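PDB 2G29: Nitrate/nitrite binding protein NrtA from Synechocystis sp., which binds nitrate as the solute-binding component of the NrtABCD ABC transporter, which takes up nitrate and probably also nitrite. Local coordinates for residues M98-T103 with A356-V361; Y329-H334 with Q380-P385. All coordinates share one frame; numbering follows the deposited sequence.

Interaction 1 of 2, residues M98-T103 with A356-V361; sequences MPYLIT and AIVDKV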
loop_
_atom_site.group_PDB
_atom_site.type_symbol
_atom_site.label_atom_id
_atom_site.label_comp_id
_atom_site.label_asym_id
_atom_site.label_seq_id
_atom_site.Cartn_x
_atom_site.Cartn_y
_atom_site.Cartn_z
ATOM N N MET A 98 -0.080 5.596 7.026
ATOM C CA MET A 98 -0.832 5.430 8.274
ATOM C C MET A 98 -0.064 5.356 9.588
ATOM O O MET A 98 -0.490 5.969 10.568
ATOM C CB MET A 98 -1.884 4.309 8.152
ATOM C CG MET A 98 -3.041 4.721 7.221
ATOM S SD MET A 98 -4.158 3.312 6.854
ATOM C CE MET A 98 -4.931 3.123 8.491
ATOM N N PRO A 99 1.053 4.627 9.654
ATOM C CA PRO A 99 1.757 4.606 10.940
ATOM C C PRO A 99 2.178 6.024 11.344
ATOM O O PRO A 99 2.218 6.347 12.548
ATOM C CB PRO A 99 2.953 3.691 10.660
ATOM C CG PRO A 99 2.344 2.688 9.722
ATOM C CD PRO A 99 1.515 3.538 8.776
ATOM N N TYR A 100 2.447 6.896 10.364
ATOM C CA TYR A 100 2.828 8.269 10.635
ATOM C C TYR A 100 1.619 9.085 11.113
ATOM O O TYR A 100 1.701 9.796 12.108
ATOM C CB TYR A 100 3.411 8.909 9.369
ATOM C CG TYR A 100 4.801 8.399 9.105
ATOM C CD1 TYR A 100 5.043 7.353 8.202
ATOM C CD2 TYR A 100 5.874 8.910 9.836
ATOM C CE1 TYR A 100 6.313 6.838 8.046
ATOM C CE2 TYR A 100 7.152 8.400 9.699
ATOM C CZ TYR A 100 7.363 7.367 8.805
ATOM O OH TYR A 100 8.630 6.863 8.704
ATOM N N LEU A 101 0.503 8.983 10.402
ATOM C CA LEU A 101 -0.683 9.753 10.785
ATOM C C LEU A 101 -1.226 9.317 12.154
ATOM O O LEU A 101 -1.780 10.107 12.902
ATOM C CB LEU A 101 -1.741 9.614 9.704
ATOM C CG LEU A 101 -1.294 10.105 8.308
ATOM C CD1 LEU A 101 -2.264 9.597 7.273
ATOM C CD2 LEU A 101 -1.218 11.636 8.243
ATOM N N ILE A 102 -1.071 8.042 12.478
ATOM C CA ILE A 102 -1.530 7.533 13.764
ATOM C C ILE A 102 -0.552 7.946 14.889
ATOM O O ILE A 102 -0.974 8.326 15.990
ATOM C CB ILE A 102 -1.693 5.993 13.720
ATOM C CG1 ILE A 102 -2.829 5.645 12.754
ATOM C CG2 ILE A 102 -1.981 5.463 15.122
ATOM C CD1 ILE A 102 -2.915 4.125 12.426
ATOM N N THR A 103 0.748 7.868 14.638
ATOM C CA THR A 103 1.745 8.272 15.645
ATOM C C THR A 103 1.590 9.770 15.923
ATOM O O THR A 103 1.589 10.212 17.082
ATOM C CB THR A 103 3.173 8.055 15.124
ATOM O OG1 THR A 103 3.428 6.640 14.984
ATOM C CG2 THR A 103 4.174 8.669 16.047
ATOM N N ALA A 356 12.790 14.138 10.746
ATOM C CA ALA A 356 12.789 13.790 12.163
ATOM C C ALA A 356 11.790 12.708 12.537
ATOM O O ALA A 356 12.145 11.780 13.267
ATOM C CB ALA A 356 12.557 15.036 13.031
ATOM N N ILE A 357 10.542 12.817 12.078
ATOM C CA ILE A 357 9.563 11.807 12.450
ATOM C C ILE A 357 9.869 10.498 11.739
ATOM O O ILE A 357 9.626 9.425 12.287
ATOM C CB ILE A 357 8.084 12.292 12.226
ATOM C CG1 ILE A 357 7.117 11.216 12.732
ATOM C CG2 ILE A 357 7.807 12.635 10.773
ATOM C CD1 ILE A 357 7.184 10.959 14.255
ATOM N N VAL A 358 10.415 10.552 10.535
ATOM C CA VAL A 358 10.783 9.300 9.862
ATOM C C VAL A 358 11.892 8.608 10.663
ATOM O O VAL A 358 11.888 7.370 10.774
ATOM C CB VAL A 358 11.198 9.592 8.402
ATOM C CG1 VAL A 358 11.862 8.369 7.727
ATOM C CG2 VAL A 358 9.972 9.962 7.630
ATOM N N ASP A 359 12.821 9.356 11.265
ATOM C CA ASP A 359 13.875 8.697 12.029
ATOM C C ASP A 359 13.338 8.015 13.294
ATOM O O ASP A 359 14.025 7.132 13.857
ATOM C CB ASP A 359 15.003 9.686 12.383
ATOM C CG ASP A 359 15.925 9.973 11.216
ATOM O OD1 ASP A 359 15.975 9.169 10.276
ATOM O OD2 ASP A 359 16.634 11.011 11.253
ATOM N N LYS A 360 12.142 8.399 13.746
ATOM C CA LYS A 360 11.541 7.778 14.923
ATOM C C LYS A 360 10.648 6.589 14.552
ATOM O O LYS A 360 10.707 5.539 15.212
ATOM C CB LYS A 360 10.716 8.796 15.732
ATOM C CG LYS A 360 9.993 8.179 16.953
ATOM C CD LYS A 360 9.398 9.256 17.833
ATOM C CE LYS A 360 8.467 8.698 18.909
ATOM N NZ LYS A 360 7.080 8.507 18.344
ATOM N N VAL A 361 9.837 6.715 13.503
ATOM C CA VAL A 361 8.923 5.652 13.093
ATOM C C VAL A 361 9.524 4.536 12.238
ATOM O O VAL A 361 9.192 3.366 12.416
ATOM C CB VAL A 361 7.733 6.300 12.347
ATOM C CG1 VAL A 361 6.795 5.250 11.715
ATOM C CG2 VAL A 361 6.966 7.193 13.322
#
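Tyr-100 carries most of the contact between helices 97-104 and 354-361, whose axes in these two segments cross at 103° with a closest approach of 10.8 Å. Its CG lies beside the backbone N (chi1 -75°), which swings the ring off the flank of its own helix and against the last turn of the other. Val-361 closes down on it: CG1 stands over one ring face, 3.9 Å from the centroid and 21° off the normal, in a CH-pi contact, while CB presses to 3.4 Å from Tyr-100 CE2. The backbone of Ile-357 meets the ring edge, with its O 3.7 Å from Tyr-100 CE2, and Val-358 receives the tip, its CG2 lying 3.5 Å from the Tyr-100 OH. That buried hydroxyl is hydrogen-bonded to Asp-335 of helix 332-344. An alanine at Tyr-100 would take away the face under Val-361 and the hydroxyl bonded to Asp-335, and would probably loosen the packing of the two helices.

Toward solvent the fit slackens. Thr-103 CG2 stays 4.2 Å from Ile-357 CD1, and the exposed Lys-360, bent at its last torsion, brings NZ near Thr-103 CG2. Thr-103 OG1 turns back instead to Pro-99 O at 2.7 Å, above the carbonyl plane, and is also hydrogen-bonded to Met-115 N. No hydrogen bond joins the two segments. The side chain of Pro-99 lies about 8 Å from that of the nitrate-binding Trp-73. Helix 354-361, later in the chain, packs on helix 97-104, which follows strand 91-95 in a sheet of order 2-1-3-5-4, consistent with the type 2 periplasmic-binding-protein fold.

Interaction 2 of 2, residues Y329-H334 with Q380-P385; sequences YPYKSH and QIPSSP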
loop_
_atom_site.group_PDB
_atom_site.type_symbol
_atom_site.label_atom_id
_atom_site.label_comp_id
_atom_site.label_asym_id
_atom_site.label_seq_id
_atom_site.Cartn_x
_atom_site.Cartn_y
_atom_site.Cartn_z
ATOM N N TYR A 329 12.916 -3.671 1.838
ATOM C CA TYR A 329 13.653 -2.694 2.653
ATOM C C TYR A 329 12.857 -1.395 2.733
ATOM O O TYR A 329 12.549 -0.795 1.717
ATOM C CB TYR A 329 15.037 -2.450 2.057
ATOM C CG TYR A 329 15.833 -1.464 2.877
ATOM C CD1 TYR A 329 16.382 -1.825 4.102
ATOM C CD2 TYR A 329 16.006 -0.153 2.442
ATOM C CE1 TYR A 329 17.081 -0.903 4.879
ATOM C CE2 TYR A 329 16.703 0.781 3.198
ATOM C CZ TYR A 329 17.239 0.407 4.416
ATOM O OH TYR A 329 17.945 1.345 5.130
ATOM N N PRO A 330 12.514 -0.947 3.950
ATOM C CA PRO A 330 11.721 0.283 4.117
ATOM C C PRO A 330 12.557 1.543 4.046
ATOM O O PRO A 330 13.036 2.058 5.037
ATOM C CB PRO A 330 11.060 0.081 5.473
ATOM C CG PRO A 330 12.144 -0.639 6.272
ATOM C CD PRO A 330 12.788 -1.597 5.245
ATOM N N TYR A 331 12.763 2.011 2.826
ATOM C CA TYR A 331 13.558 3.216 2.629
ATOM C C TYR A 331 12.941 4.419 3.346
ATOM O O TYR A 331 11.742 4.734 3.189
ATOM C CB TYR A 331 13.676 3.554 1.133
ATOM C CG TYR A 331 14.573 2.639 0.323
ATOM C CD1 TYR A 331 14.035 1.605 -0.420
ATOM C CD2 TYR A 331 15.965 2.827 0.303
ATOM C CE1 TYR A 331 14.843 0.767 -1.185
ATOM C CE2 TYR A 331 16.772 1.987 -0.454
ATOM C CZ TYR A 331 16.208 0.973 -1.194
ATOM O OH TYR A 331 17.003 0.163 -2.003
ATOM N N LYS A 332 13.766 5.099 4.127
ATOM C CA LYS A 332 13.316 6.322 4.803
ATOM C C LYS A 332 12.970 7.414 3.763
ATOM O O LYS A 332 12.071 8.214 4.009
ATOM C CB LYS A 332 14.403 6.834 5.754
ATOM C CG LYS A 332 14.552 6.024 7.039
ATOM C CD LYS A 332 15.658 6.560 7.912
ATOM C CE LYS A 332 15.615 5.921 9.266
ATOM N NZ LYS A 332 16.667 6.518 10.174
ATOM N N SER A 333 13.657 7.448 2.614
ATOM C CA SER A 333 13.364 8.468 1.609
ATOM C C SER A 333 11.942 8.295 1.093
ATOM O O SER A 333 11.260 9.286 0.761
ATOM C CB SER A 333 14.370 8.399 0.446
ATOM O OG SER A 333 14.335 7.120 -0.163
ATOM N N HIS A 334 11.460 7.049 1.049
ATOM C CA HIS A 334 10.083 6.783 0.610
ATOM C C HIS A 334 9.082 7.295 1.652
ATOM O O HIS A 334 8.115 7.951 1.310
ATOM C CB HIS A 334 9.873 5.298 0.387
ATOM C CG HIS A 334 10.564 4.741 -0.832
ATOM N ND1 HIS A 334 11.143 5.511 -1.816
ATOM C CD2 HIS A 334 10.715 3.456 -1.206
ATOM C CE1 HIS A 334 11.626 4.705 -2.759
ATOM N NE2 HIS A 334 11.376 3.462 -2.413
ATOM N N GLN A 380 21.705 -7.555 -1.354
ATOM C CA GLN A 380 20.259 -7.392 -1.240
ATOM C C GLN A 380 19.897 -6.540 -0.022
ATOM O O GLN A 380 18.723 -6.324 0.260
ATOM C CB GLN A 380 19.580 -8.760 -1.139
ATOM C CG GLN A 380 19.493 -9.493 -2.479
ATOM C CD GLN A 380 18.926 -10.892 -2.347
ATOM O OE1 GLN A 380 18.055 -11.150 -1.515
ATOM N NE2 GLN A 380 19.412 -11.805 -3.179
ATOM N N ILE A 381 20.911 -6.081 0.699
ATOM C CA ILE A 381 20.714 -5.218 1.866
ATOM C C ILE A 381 21.250 -3.830 1.498
ATOM O O ILE A 381 22.462 -3.619 1.422
ATOM C CB ILE A 381 21.470 -5.742 3.106
ATOM C CG1 ILE A 381 20.874 -7.082 3.538
ATOM C CG2 ILE A 381 21.389 -4.705 4.247
ATOM C CD1 ILE A 381 21.596 -7.749 4.685
ATOM N N PRO A 382 20.352 -2.857 1.275
ATOM C CA PRO A 382 20.765 -1.495 0.910
ATOM C C PRO A 382 21.760 -0.861 1.880
ATOM O O PRO A 382 21.628 -1.010 3.104
ATOM C CB PRO A 382 19.445 -0.727 0.880
ATOM C CG PRO A 382 18.443 -1.797 0.474
ATOM C CD PRO A 382 18.878 -2.966 1.323
ATOM N N SER A 383 22.726 -0.142 1.310
ATOM C CA SER A 383 23.788 0.548 2.050
ATOM C C SER A 383 23.337 1.895 2.580
ATOM O O SER A 383 24.033 2.517 3.387
ATOM C CB SER A 383 25.009 0.775 1.151
ATOM O OG SER A 383 25.709 -0.441 0.955
ATOM N N SER A 384 22.193 2.372 2.103
ATOM C CA SER A 384 21.712 3.658 2.591
ATOM C C SER A 384 20.196 3.661 2.713
ATOM O O SER A 384 19.513 2.949 1.999
ATOM C CB SER A 384 22.131 4.787 1.653
ATOM O OG SER A 384 21.401 4.775 0.454
ATOM N N PRO A 385 19.658 4.476 3.625
ATOM C CA PRO A 385 18.212 4.561 3.826
ATOM C C PRO A 385 17.514 5.350 2.742
ATOM O O PRO A 385 16.306 5.509 2.795
ATOM C CB PRO A 385 18.079 5.226 5.199
ATOM C CG PRO A 385 19.393 4.963 5.849
ATOM C CD PRO A 385 20.366 5.168 4.708
HETATM O O HOH W 1 20.834 1.090 4.758
#
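One carbonyl oxygen from a distant loop, Pro-385 O, faces two successive N-H groups at the start of helix 332-344. The bond from Ser-333 N is long but fairly straight, 3.3 Å to Pro-385 O at 159°, and it arrives in the carbonyl plane. Lys-332 N is nearer to Pro-385 O, at 2.9 Å, yet its N-H points off at 118° and the bond is weak. Ser-333 OG, for its part, bonds to Arg-387 N, so the loop is held at two neighbouring points.

Tyr-331 occupies the N-cap position, just after an inverse gamma turn centred on Pro-330, and around that turn the two rings meet: CD2 of Tyr-329 sits over the centre of the Tyr-331 ring. Pro-382 packs against both. Its CG lies over a face of Tyr-329, 3.9 Å from the centroid and 30° off the normal, a CH-pi contact, and the same CG is 3.5 Å from Tyr-331 OH.

A water donates to Tyr-329 OH (2.9 Å) and to Pro-382 O (2.8 Å), tying the hydroxyl to the loop backbone; Glu-364 is hydrogen-bonded to the same OH. Lys-332, whose NZ has its partner in Asp-359, runs extended alongside Pro-385, with Lys-332 CD 3.9 Å from Pro-385 CB.

How the interactions relate
The centres of interactions 1 and 2 are about 16 Å apart, and their segments alternate along the chain: 98-103, 329-334, 356-361, 380-385. The link between them is direct. Helices 332-344 and 354-361 follow each other in sequence, and Lys-332 NZ makes a 2.7 Å salt bridge to Asp-359 OD1 while Val-358 CG1 packs 3.6 Å from Lys-332 CB. Strand 115-120, at an edge of one five-stranded sheet, touches both through Ile-117, which meets Pro-99 and Pro-330. Segments 329-334 and 356-361 therefore pack against the sheet containing that strand, probably as part of one domain of the C-clamp, interaction 1 lying nearer the nitrate site and interaction 2 away from it.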